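Local structure of BugD (Bordetella pertussis Tohama I, 2F5X) at residues M113-R118 with V186-D191. The protein binds aspartic acid as a periplasmic solute receptor of the tripartite tricarboxylate transporter family, probably for uptake into the cell. Numbering follows the deposited sequence.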
HETATM    1  N   MSE A 113      -7.270  -0.695  -5.191  1.00  8.81           N
HETATM    2  CA  MSE A 113      -7.681   0.551  -4.554  1.00  9.08           C
HETATM    3  C   MSE A 113      -9.086   1.006  -4.974  1.00  8.72           C
HETATM    4  O   MSE A 113      -9.601   0.600  -6.029  1.00  8.86           O
HETATM    5  CB  MSE A 113      -6.623   1.628  -4.786  1.00  8.30           C
HETATM    6  CG  MSE A 113      -5.236   1.184  -4.292  1.00 10.39           C
HETATM    7 SE   MSE A 113      -3.928   2.543  -4.576  1.00 13.62          SE
HETATM    8  CE  MSE A 113      -4.467   3.705  -3.061  1.00 10.57           C
ATOM      9  N   THR A 114      -9.696   1.822  -4.117  1.00  8.67           N
ATOM     10  CA  THR A 114     -11.003   2.417  -4.358  1.00  8.87           C
ATOM     11  C   THR A 114     -10.907   3.928  -4.275  1.00  9.09           C
ATOM     12  O   THR A 114     -10.281   4.459  -3.349  1.00  8.92           O
ATOM     13  CB  THR A 114     -12.021   1.964  -3.281  1.00  8.56           C
ATOM     14  OG1 THR A 114     -11.463   2.189  -1.971  1.00  9.03           O
ATOM     15  CG2 THR A 114     -12.258   0.452  -3.360  1.00  8.58           C
ATOM     16  N   ILE A 115     -11.538   4.612  -5.230  1.00  9.14           N
ATOM     17  CA  ILE A 115     -11.703   6.067  -5.175  1.00  9.75           C
ATOM     18  C   ILE A 115     -12.945   6.338  -4.337  1.00  9.07           C
ATOM     19  O   ILE A 115     -14.039   5.912  -4.702  1.00  8.74           O
ATOM     20  CB  ILE A 115     -11.883   6.665  -6.598  1.00 10.04           C
ATOM     21  CG1 ILE A 115     -10.714   6.289  -7.522  1.00 13.84           C
ATOM     22  CG2 ILE A 115     -12.121   8.210  -6.534  1.00 11.00           C
ATOM     23  CD1 ILE A 115      -9.522   7.134  -7.386  1.00 19.22           C
ATOM     24  N   ILE A 116     -12.762   7.024  -3.210  1.00  8.17           N
ATOM     25  CA  ILE A 116     -13.855   7.289  -2.281  1.00  8.50           C
ATOM     26  C   ILE A 116     -13.913   8.768  -1.908  1.00  8.22           C
ATOM     27  O   ILE A 116     -12.956   9.520  -2.123  1.00  7.75           O
ATOM     28  CB  ILE A 116     -13.730   6.426  -0.980  1.00  7.89           C
ATOM     29  CG1 ILE A 116     -12.424   6.739  -0.218  1.00  8.37           C
ATOM     30  CG2 ILE A 116     -13.886   4.928  -1.277  1.00  9.15           C
ATOM     31  CD1 ILE A 116     -12.384   6.107   1.186  1.00  8.67           C
ATOM     32  N   ALA A 117     -15.034   9.179  -1.324  1.00  8.56           N
ATOM     33  CA  ALA A 117     -15.171  10.539  -0.824  1.00  8.58           C
ATOM     34  C   ALA A 117     -15.979  10.551   0.465  1.00  9.31           C
ATOM     35  O   ALA A 117     -16.600   9.543   0.828  1.00  9.29           O
ATOM     36  CB  ALA A 117     -15.828  11.429  -1.877  1.00  8.75           C
ATOM     37  N   ARG A 118     -15.969  11.692   1.151  1.00  9.46           N
ATOM     38  CA  ARG A 118     -16.776  11.861   2.354  1.00 10.37           C
ATOM     39  C   ARG A 118     -18.237  11.523   2.044  1.00 10.94           C
ATOM     40  O   ARG A 118     -18.690  11.668   0.902  1.00 11.06           O
ATOM     41  CB  ARG A 118     -16.634  13.284   2.921  1.00 10.52           C
ATOM     42  CG  ARG A 118     -16.853  14.424   1.928  1.00 11.70           C
ATOM     43  CD  ARG A 118     -16.754  15.798   2.601  1.00 15.07           C
ATOM     44  NE  ARG A 118     -16.735  16.918   1.669  1.00 19.11           N
ATOM     45  CZ  ARG A 118     -17.816  17.547   1.218  1.00 20.31           C
ATOM     46  NH1 ARG A 118     -19.032  17.145   1.587  1.00 20.44           N
ATOM     47  NH2 ARG A 118     -17.680  18.583   0.388  1.00 19.78           N
ATOM     48  N   VAL A 186     -11.714  16.306   5.123  1.00 12.99           N
ATOM     49  CA  VAL A 186     -11.045  16.211   3.829  1.00 11.81           C
ATOM     50  C   VAL A 186     -12.056  15.538   2.887  1.00 10.96           C
ATOM     51  O   VAL A 186     -12.964  14.840   3.361  1.00 11.29           O
ATOM     52  CB  VAL A 186      -9.681  15.447   3.950  1.00 11.66           C
ATOM     53  CG1 VAL A 186      -9.902  13.955   4.272  1.00 10.66           C
ATOM     54  CG2 VAL A 186      -8.837  15.614   2.689  1.00 12.93           C
ATOM     55  N   ASP A 187     -11.936  15.754   1.576  1.00  9.44           N
ATOM     56  CA  ASP A 187     -13.041  15.416   0.669  1.00  9.60           C
ATOM     57  C   ASP A 187     -12.920  14.093  -0.061  1.00  9.04           C
ATOM     58  O   ASP A 187     -13.887  13.346  -0.142  1.00  9.02           O
ATOM     59  CB  ASP A 187     -13.258  16.514  -0.372  1.00  9.50           C
ATOM     60  CG  ASP A 187     -13.546  17.858   0.244  1.00 10.38           C
ATOM     61  OD1 ASP A 187     -14.180  17.931   1.315  1.00 14.22           O
ATOM     62  OD2 ASP A 187     -13.175  18.911  -0.288  1.00 12.49           O
ATOM     63  N   LEU A 188     -11.737  13.822  -0.597  1.00  8.75           N
ATOM     64  CA  LEU A 188     -11.556  12.785  -1.615  1.00  9.01           C
ATOM     65  C   LEU A 188     -10.289  11.995  -1.320  1.00  9.23           C
ATOM     66  O   LEU A 188      -9.312  12.567  -0.848  1.00  9.12           O
ATOM     67  CB  LEU A 188     -11.417  13.502  -2.968  1.00  9.38           C
ATOM     68  CG  LEU A 188     -11.238  12.714  -4.259  1.00 10.11           C
ATOM     69  CD1 LEU A 188     -12.523  11.930  -4.578  1.00 12.21           C
ATOM     70  CD2 LEU A 188     -10.882  13.683  -5.382  1.00 12.56           C
HETATM   71  N   MSE A 189     -10.305  10.682  -1.575  1.00  9.06           N
HETATM   72  CA  MSE A 189      -9.112   9.862  -1.356  1.00  9.47           C
HETATM   73  C   MSE A 189      -9.128   8.617  -2.224  1.00  9.38           C
HETATM   74  O   MSE A 189     -10.184   8.062  -2.495  1.00  9.33           O
HETATM   75  CB  MSE A 189      -9.068   9.427   0.117  1.00  9.95           C
HETATM   76  CG  MSE A 189      -7.879   8.582   0.501  1.00 11.75           C
HETATM   77 SE   MSE A 189      -7.682   8.525   2.434  1.00 14.70          SE
HETATM   78  CE  MSE A 189      -9.112   7.298   2.979  1.00 13.69           C
ATOM     79  N   CYS A 190      -7.948   8.173  -2.640  1.00  9.28           N
ATOM     80  CA  CYS A 190      -7.792   6.827  -3.185  1.00  9.70           C
ATOM     81  C   CYS A 190      -7.090   5.996  -2.145  1.00  9.08           C
ATOM     82  O   CYS A 190      -6.038   6.393  -1.651  1.00  9.45           O
ATOM     83  CB  CYS A 190      -6.941   6.857  -4.449  1.00 10.68           C
ATOM     84  SG  CYS A 190      -6.922   5.315  -5.411  1.00 15.41           S
ATOM     85  N   ASP A 191      -7.659   4.845  -1.802  1.00  8.41           N
ATOM     86  CA  ASP A 191      -7.140   4.060  -0.667  1.00  8.10           C
ATOM     87  C   ASP A 191      -7.385   2.566  -0.933  1.00  8.38           C
ATOM     88  O   ASP A 191      -8.206   2.204  -1.789  1.00  8.68           O
ATOM     89  CB  ASP A 191      -7.792   4.592   0.622  1.00  8.24           C
ATOM     90  CG  ASP A 191      -7.254   3.962   1.911  1.00  7.93           C
ATOM     91  OD1 ASP A 191      -6.161   3.340   1.958  1.00  7.81           O
ATOM     92  OD2 ASP A 191      -7.892   4.106   2.971  1.00  9.38           O
TER
HETATM   93  O   HOH W   1     -15.670  19.997  -1.123  1.00 28.30           O
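Thr114 and Asp191, and then Ile116 and Met189, form antiparallel hydrogen-bonded pairs through backbone N and O in both directions. Ile116 N to Met189 O is 2.9 Å and nearly straight, at 176°. The ladder runs on past the last bridge with Arg118 N to Asp187 O at 3.0 Å. Strand 102-117 also bonds to strand 206-210 along its other edge, and strand 188-192 runs parallel to 141-144. The contact is thus an interior part of the mixed sheet in one lobe of this periplasmic binding protein.

Apolar side chains pack on both faces. On one, CD1 of Ile115 meets Cys190 SG at 3.7 Å. This sulfur lies anti to its backbone N (chi1 -169°) and forms the disulfide with Cys154 of helix 150-162. CD1 of Leu188 approaches Ile115 CG2 and Ala117 CB. On the other face, Ile116 and Met189, a selenomethionine, lie side by side, and Ile116 CD1 is 3.9 Å from Met189 CE. Both touch Met178 of helix 174-182.

Asp191 projects on this second face, and its side chain lies about 5 Å from the bound aspartic acid. Its carboxylate is held by Thr174, a residue of the ligand pocket, and by Asn195.

A salt bridge closes the far end. Arg118 NE gives its N-H to Asp187 OD1 at 2.8 Å. The oxygen lies close to the guanidinium plane, but NE comes from above the carboxylate, whose plane is turned 67° from the guanidinium. A water accepts from Arg118 NH2 and donates weakly to Asp187 OD2. Arg118 NH1 pairs with Asp120, and Asp187 OD2 accepts from Ser141 N.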